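Local coordinates for Sso-CP2 metallo-carboxypetidase (Sulfolobus solfataricus, PDB 4MMO), which probably cleaves peptides as a zinc-dependent carboxypeptidase of the M20 family, at residues Thr65-His71 with Ala157-Glu163; Leu187-Tyr191 with Arg205-Leu211. All coordinates share one frame; numbering follows the deposited sequence.

Contact 1: residues Thr65-His71 with Ala157-Glu163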
loop_
_atom_site.group_PDB
_atom_site.type_symbol
_atom_site.label_atom_id
_atom_site.label_comp_id
_atom_site.label_asym_id
_atom_site.label_seq_id
_atom_site.Cartn_x
_atom_site.Cartn_y
_atom_site.Cartn_z
ATOM N N THR A 65 -24.456 7.915 42.260
ATOM C CA THR A 65 -23.931 8.822 41.243
ATOM C C THR A 65 -23.583 8.048 39.979
ATOM O O THR A 65 -22.825 7.075 40.024
ATOM C CB THR A 65 -22.677 9.559 41.741
ATOM O OG1 THR A 65 -23.006 10.330 42.901
ATOM C CG2 THR A 65 -22.123 10.487 40.660
ATOM N N LEU A 66 -24.139 8.495 38.857
ATOM C CA LEU A 66 -23.889 7.884 37.561
ATOM C C LEU A 66 -23.015 8.787 36.681
ATOM O O LEU A 66 -23.291 9.974 36.524
ATOM C CB LEU A 66 -25.222 7.601 36.861
ATOM C CG LEU A 66 -25.150 7.069 35.428
ATOM C CD1 LEU A 66 -24.537 5.676 35.395
ATOM C CD2 LEU A 66 -26.528 7.070 34.789
ATOM N N LEU A 67 -21.962 8.208 36.115
ATOM C CA LEU A 67 -21.118 8.894 35.143
ATOM C C LEU A 67 -21.540 8.474 33.739
ATOM O O LEU A 67 -21.534 7.288 33.418
ATOM C CB LEU A 67 -19.643 8.547 35.380
ATOM C CG LEU A 67 -18.613 9.192 34.442
ATOM C CD1 LEU A 67 -18.692 10.707 34.498
ATOM C CD2 LEU A 67 -17.209 8.732 34.798
ATOM N N ILE A 68 -21.921 9.444 32.912
ATOM C CA ILE A 68 -22.357 9.160 31.546
ATOM C C ILE A 68 -21.318 9.648 30.535
ATOM O O ILE A 68 -20.966 10.822 30.520
ATOM C CB ILE A 68 -23.722 9.815 31.246
ATOM C CG1 ILE A 68 -24.785 9.250 32.193
ATOM C CG2 ILE A 68 -24.121 9.593 29.782
ATOM C CD1 ILE A 68 -26.189 9.776 31.960
ATOM N N TYR A 69 -20.844 8.731 29.696
ATOM C CA TYR A 69 -19.848 9.036 28.675
ATOM C C TYR A 69 -20.461 9.007 27.279
ATOM O O TYR A 69 -21.175 8.073 26.918
ATOM C CB TYR A 69 -18.681 8.040 28.750
ATOM C CG TYR A 69 -17.746 8.079 27.554
ATOM C CD1 TYR A 69 -18.006 7.318 26.423
ATOM C CD2 TYR A 69 -16.604 8.871 27.561
ATOM C CE1 TYR A 69 -17.163 7.346 25.331
ATOM C CE2 TYR A 69 -15.748 8.906 26.466
ATOM C CZ TYR A 69 -16.035 8.142 25.356
ATOM O OH TYR A 69 -15.200 8.169 24.261
ATOM N N ASN A 70 -20.171 10.045 26.501
ATOM C CA ASN A 70 -20.496 10.076 25.078
ATOM C C ASN A 70 -19.408 10.859 24.348
ATOM O O ASN A 70 -18.548 11.454 24.985
ATOM C CB ASN A 70 -21.865 10.715 24.842
ATOM C CG ASN A 70 -23.014 9.819 25.270
ATOM O OD1 ASN A 70 -23.646 10.049 26.300
ATOM N ND2 ASN A 70 -23.299 8.799 24.470
ATOM N N HIS A 71 -19.431 10.854 23.020
ATOM C CA HIS A 71 -18.467 11.646 22.258
ATOM C C HIS A 71 -19.155 12.427 21.151
ATOM O O HIS A 71 -20.007 11.893 20.440
ATOM C CB HIS A 71 -17.346 10.769 21.697
ATOM C CG HIS A 71 -17.811 9.734 20.719
ATOM N ND1 HIS A 71 -18.031 10.012 19.393
ATOM C CD2 HIS A 71 -18.085 8.419 20.887
ATOM C CE1 HIS A 71 -18.425 8.905 18.775
ATOM N NE2 HIS A 71 -18.465 7.930 19.660
ATOM N N ALA A 157 -17.839 8.233 40.737
ATOM C CA ALA A 157 -19.213 7.791 40.546
ATOM C C ALA A 157 -19.305 6.315 40.904
ATOM O O ALA A 157 -18.294 5.616 40.905
ATOM C CB ALA A 157 -19.644 8.019 39.112
ATOM N N ASP A 158 -20.514 5.845 41.207
ATOM C CA ASP A 158 -20.721 4.447 41.582
ATOM C C ASP A 158 -20.816 3.554 40.357
ATOM O O ASP A 158 -20.551 2.357 40.431
ATOM C CB ASP A 158 -21.989 4.303 42.422
ATOM C CG ASP A 158 -22.003 5.247 43.601
ATOM O OD1 ASP A 158 -21.169 5.069 44.513
ATOM O OD2 ASP A 158 -22.840 6.173 43.611
ATOM N N SER A 159 -21.204 4.134 39.228
ATOM C CA SER A 159 -21.297 3.374 37.990
ATOM C C SER A 159 -21.112 4.283 36.789
ATOM O O SER A 159 -21.195 5.504 36.901
ATOM C CB SER A 159 -22.643 2.658 37.898
ATOM O OG SER A 159 -23.710 3.587 37.840
ATOM N N VAL A 160 -20.865 3.667 35.639
ATOM C CA VAL A 160 -20.646 4.403 34.412
ATOM C C VAL A 160 -21.326 3.714 33.241
ATOM O O VAL A 160 -21.321 2.487 33.144
ATOM C CB VAL A 160 -19.132 4.554 34.116
ATOM C CG1 VAL A 160 -18.444 3.192 34.102
ATOM C CG2 VAL A 160 -18.903 5.287 32.803
ATOM N N ILE A 161 -21.920 4.511 32.356
ATOM C CA ILE A 161 -22.411 3.993 31.086
ATOM C C ILE A 161 -21.610 4.605 29.937
ATOM O O ILE A 161 -21.386 5.816 29.888
ATOM C CB ILE A 161 -23.938 4.202 30.904
ATOM C CG1 ILE A 161 -24.308 5.686 30.902
ATOM C CG2 ILE A 161 -24.705 3.458 32.014
ATOM C CD1 ILE A 161 -25.725 5.948 30.425
ATOM N N MET A 162 -21.154 3.747 29.031
ATOM C CA MET A 162 -20.322 4.179 27.920
ATOM C C MET A 162 -21.196 4.750 26.803
ATOM O O MET A 162 -22.364 5.066 27.038
ATOM C CB MET A 162 -19.457 3.019 27.433
ATOM C CG MET A 162 -18.493 2.496 28.485
ATOM S SD MET A 162 -17.423 3.773 29.186
ATOM C CE MET A 162 -16.524 4.287 27.716
ATOM N N GLU A 163 -20.638 4.893 25.602
ATOM C CA GLU A 163 -21.298 5.658 24.543
ATOM C C GLU A 163 -22.651 5.052 24.157
ATOM O O GLU A 163 -23.547 5.760 23.693
ATOM C CB GLU A 163 -20.375 5.835 23.316
ATOM C CG GLU A 163 -20.371 4.705 22.288
ATOM C CD GLU A 163 -19.627 5.081 20.999
ATOM O OE1 GLU A 163 -20.265 5.140 19.929
ATOM O OE2 GLU A 163 -18.407 5.333 21.035
HETATM O O HOH W 1 -22.653 8.867 45.048
#
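Glu163 and Tyr69 lie side by side, pointing the same way, with Glu163 CB 4.1 Å from Tyr69 CE1 and Glu163 N at the ring edge, close to its plane. With CG set between its own N and carbonyl carbon (chi1 85°) and the chain extended beyond, Glu163 carries its carboxylate on to His71. There Glu163 OE2 comes 2.9 Å from His71 NE2, at the imidazole edge. The two atoms are not hydrogen-bonded to each other; the zinc ion draws them together, and Asp104 is its third protein ligand. On the other side of the ring from the metal, the backbone oxygen of Asp73 accepts from His71 ND1, and the two together hold the ring's rotation.

Met162 lies over one face of the Tyr69 ring, its chain bent twice to bring CE 4.0 Å from the centroid, a CH-pi contact; SD stands more obliquely, completing a Met-aromatic contact. The phenol itself is hydrogen-bonded to Glu134.

Ile161 lies on the face it shares with Leu66, Ile68 and Ser159, opposite to Leu67 and Val160. It runs alongside Ile68, Ile161 CG1 lying 3.8 Å from Ile68 CG1. Its other branch, Ile161 CG2, meets Leu66 CD1 at 4.0 Å. Helices 102-121 and 417-433 cover this patch through Arg112, Ile116 and Phe430.

Backbone bonds hold the register: Leu67 N gives an almost straight one to Ser159 O (2.9 Å, 176° at the hydrogen), Leu67 O accepts from Ile161 N, and Tyr69 N donates to Ile161 O. At the far end Asp158 OD2 takes Thr65 N at 2.7 Å through its anti lone pair.

This is a parallel strand pair in the mixed sheet of an M20 metallopeptidase, with His71 at the C-terminal end of one strand and Glu163 just beyond the other, placed to hold the zinc together with Asp104.

Contact 2: residues Leu187-Tyr191 with Arg205-Leu211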
loop_
_atom_site.group_PDB
_atom_site.type_symbol
_atom_site.label_atom_id
_atom_site.label_comp_id
_atom_site.label_asym_id
_atom_site.label_seq_id
_atom_site.Cartn_x
_atom_site.Cartn_y
_atom_site.Cartn_z
ATOM N N LEU A 187 5.269 0.436 11.268
ATOM C CA LEU A 187 6.650 0.039 11.028
ATOM C C LEU A 187 7.141 0.758 9.789
ATOM O O LEU A 187 6.429 0.825 8.793
ATOM C CB LEU A 187 6.753 -1.469 10.809
ATOM C CG LEU A 187 6.238 -2.368 11.929
ATOM C CD1 LEU A 187 6.431 -3.829 11.553
ATOM C CD2 LEU A 187 6.940 -2.054 13.241
ATOM N N VAL A 188 8.353 1.297 9.856
ATOM C CA VAL A 188 8.932 2.013 8.729
ATOM C C VAL A 188 10.372 1.581 8.493
ATOM O O VAL A 188 11.164 1.480 9.431
ATOM C CB VAL A 188 8.899 3.539 8.947
ATOM C CG1 VAL A 188 9.438 4.265 7.721
ATOM C CG2 VAL A 188 7.482 4.005 9.255
ATOM N N LEU A 189 10.692 1.321 7.230
ATOM C CA LEU A 189 12.059 1.075 6.802
ATOM C C LEU A 189 12.430 2.151 5.800
ATOM O O LEU A 189 11.633 2.496 4.930
ATOM C CB LEU A 189 12.194 -0.302 6.149
ATOM C CG LEU A 189 11.883 -1.526 7.005
ATOM C CD1 LEU A 189 12.061 -2.790 6.178
ATOM C CD2 LEU A 189 12.763 -1.566 8.237
ATOM N N ASP A 190 13.636 2.692 5.937
ATOM C CA ASP A 190 14.150 3.672 4.993
ATOM C C ASP A 190 15.630 3.385 4.781
ATOM O O ASP A 190 16.442 3.607 5.678
ATOM C CB ASP A 190 13.935 5.091 5.517
ATOM C CG ASP A 190 13.963 6.127 4.414
ATOM O OD1 ASP A 190 14.733 5.941 3.450
ATOM O OD2 ASP A 190 13.209 7.119 4.501
ATOM N N TYR A 191 15.969 2.876 3.599
ATOM C CA TYR A 191 17.309 2.350 3.339
ATOM C C TYR A 191 18.197 3.306 2.548
ATOM O O TYR A 191 19.400 3.083 2.432
ATOM C CB TYR A 191 17.217 1.024 2.578
ATOM C CG TYR A 191 16.811 -0.175 3.409
ATOM C CD1 TYR A 191 16.587 -0.069 4.776
ATOM C CD2 TYR A 191 16.662 -1.424 2.818
ATOM C CE1 TYR A 191 16.220 -1.173 5.529
ATOM C CE2 TYR A 191 16.300 -2.529 3.562
ATOM C CZ TYR A 191 16.080 -2.401 4.916
ATOM O OH TYR A 191 15.720 -3.504 5.658
ATOM N N ARG A 205 19.801 -4.271 -0.381
ATOM C CA ARG A 205 18.609 -4.863 0.200
ATOM C C ARG A 205 17.390 -4.095 -0.290
ATOM O O ARG A 205 17.454 -2.887 -0.518
ATOM C CB ARG A 205 18.670 -4.815 1.726
ATOM C CG ARG A 205 19.810 -5.615 2.333
ATOM C CD ARG A 205 19.526 -5.944 3.789
ATOM N NE ARG A 205 18.396 -6.862 3.922
ATOM C CZ ARG A 205 18.497 -8.189 3.901
ATOM N NH1 ARG A 205 19.677 -8.776 3.762
ATOM N NH2 ARG A 205 17.409 -8.934 4.024
ATOM N N ASN A 206 16.285 -4.806 -0.465
ATOM C CA ASN A 206 15.026 -4.196 -0.867
ATOM C C ASN A 206 14.125 -4.097 0.373
ATOM O O ASN A 206 13.899 -5.096 1.052
ATOM C CB ASN A 206 14.391 -5.033 -1.991
ATOM C CG ASN A 206 13.018 -4.531 -2.409
ATOM O OD1 ASN A 206 12.099 -4.422 -1.597
ATOM N ND2 ASN A 206 12.871 -4.240 -3.695
ATOM N N PRO A 207 13.629 -2.889 0.687
ATOM C CA PRO A 207 12.842 -2.723 1.914
ATOM C C PRO A 207 11.448 -3.355 1.844
ATOM O O PRO A 207 10.936 -3.771 2.884
ATOM C CB PRO A 207 12.739 -1.204 2.057
ATOM C CG PRO A 207 12.805 -0.700 0.663
ATOM C CD PRO A 207 13.755 -1.622 -0.053
ATOM N N CYS A 208 10.847 -3.423 0.656
ATOM C CA CYS A 208 9.548 -4.089 0.500
ATOM C C CYS A 208 9.616 -5.534 0.963
ATOM O O CYS A 208 8.815 -5.972 1.788
ATOM C CB CYS A 208 9.091 -4.083 -0.957
ATOM S SG CYS A 208 9.190 -2.499 -1.762
ATOM N N ILE A 209 10.572 -6.275 0.415
ATOM C CA ILE A 209 10.695 -7.691 0.720
ATOM C C ILE A 209 11.050 -7.885 2.191
ATOM O O ILE A 209 10.495 -8.762 2.854
ATOM C CB ILE A 209 11.733 -8.400 -0.207
ATOM C CG1 ILE A 209 11.809 -9.900 0.092
ATOM C CG2 ILE A 209 13.104 -7.792 -0.063
ATOM C CD1 ILE A 209 10.545 -10.641 -0.244
ATOM N N ASP A 210 11.959 -7.056 2.701
ATOM C CA ASP A 210 12.390 -7.173 4.089
ATOM C C ASP A 210 11.213 -6.966 5.030
ATOM O O ASP A 210 11.013 -7.745 5.958
ATOM C CB ASP A 210 13.503 -6.173 4.412
ATOM C CG ASP A 210 14.850 -6.588 3.839
ATOM O OD1 ASP A 210 14.956 -7.718 3.311
ATOM O OD2 ASP A 210 15.806 -5.785 3.926
ATOM N N LEU A 211 10.427 -5.926 4.779
ATOM C CA LEU A 211 9.280 -5.634 5.627
ATOM C C LEU A 211 8.190 -6.696 5.464
ATOM O O LEU A 211 7.555 -7.094 6.443
ATOM C CB LEU A 211 8.721 -4.244 5.325
ATOM C CG LEU A 211 7.643 -3.736 6.288
ATOM C CD1 LEU A 211 8.126 -3.753 7.739
ATOM C CD2 LEU A 211 7.196 -2.335 5.898
#
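Tyr191 reaches across to Asp210 and donates a hydrogen bond from its hydroxyl to the carboxylate, Tyr191 OH to Asp210 OD2 at 2.9 Å. The ring and carboxylate planes are turned 62° apart, and the bond uses the anti lone pair of OD2. The syn side of that same oxygen receives Arg205 NE at 2.8 Å, nearly in the guanidinium plane, while Arg205 NH2 bonds to OD1 from above the carboxylate plane. Arg205 thus grips Asp210 side-on, with a bend at chi3 (67°) that turns the guanidinium back to the helix, and OD2 is held by two donors at once. Were Asp210 replaced by an alanine, the Arg205 guanidinium would probably lose this countercharge and the Tyr191 hydroxyl its acceptor.

The Tyr191 ring is fitted from several directions. Pro207 CB sits over one face, offset toward the rim and 4.3 Å from the centroid, a CH-pi contact. Arg205 O lies at the ring edge, near CD2, and Arg205 CB packs 3.8 Å from Tyr191 CE2.

Further back along the strand the contact is mostly apolar. Leu189 pushes CD1 against the start of the helix, 3.6 Å from Pro207 O and 3.7 Å from Leu211 CB. Leu211, its CG anti to the backbone N (chi1 -171°), extends CD1 to within 4.1 Å of Leu187 CB.

Helix 207-218 packs on one face of strand 178-190, running roughly antiparallel to it; the strand is bonded through Leu187 and Leu189 to strand 299-312 and through Val188 to strand 337-348. Asn206 is the N-cap, OD1 accepting from Ile209 N, while its ND2 donates to Asn283 of the second subunit. The Cys208-Cys289 disulfide ties the helix to strand 283-290, and in the second subunit Phe261 packs on Tyr191 and Ile215 on Ile209.

In the fold
From the N terminus, the chain first lays down strand 65-71, passes through helix 102-121 and strand 128-134, which pairs with the other edge of 65-71, and returns at 157-163 to close contact 1, a loop of 85 intervening residues. Contact 2 opens only after that, so the two are in series. Its loop is short: 13 residues, including strand 196-197, separate 187-191 from 205-211. The centres of contact 1 and contact 2 are 45 Å apart, on opposite sides of the chain's centre, and the two do not touch. Contact 1 belongs to the zinc-bearing sheet, later covered by C-terminal helix 417-433, whereas contact 2 joins helix and sheet in the dimerisation region, beside the second subunit.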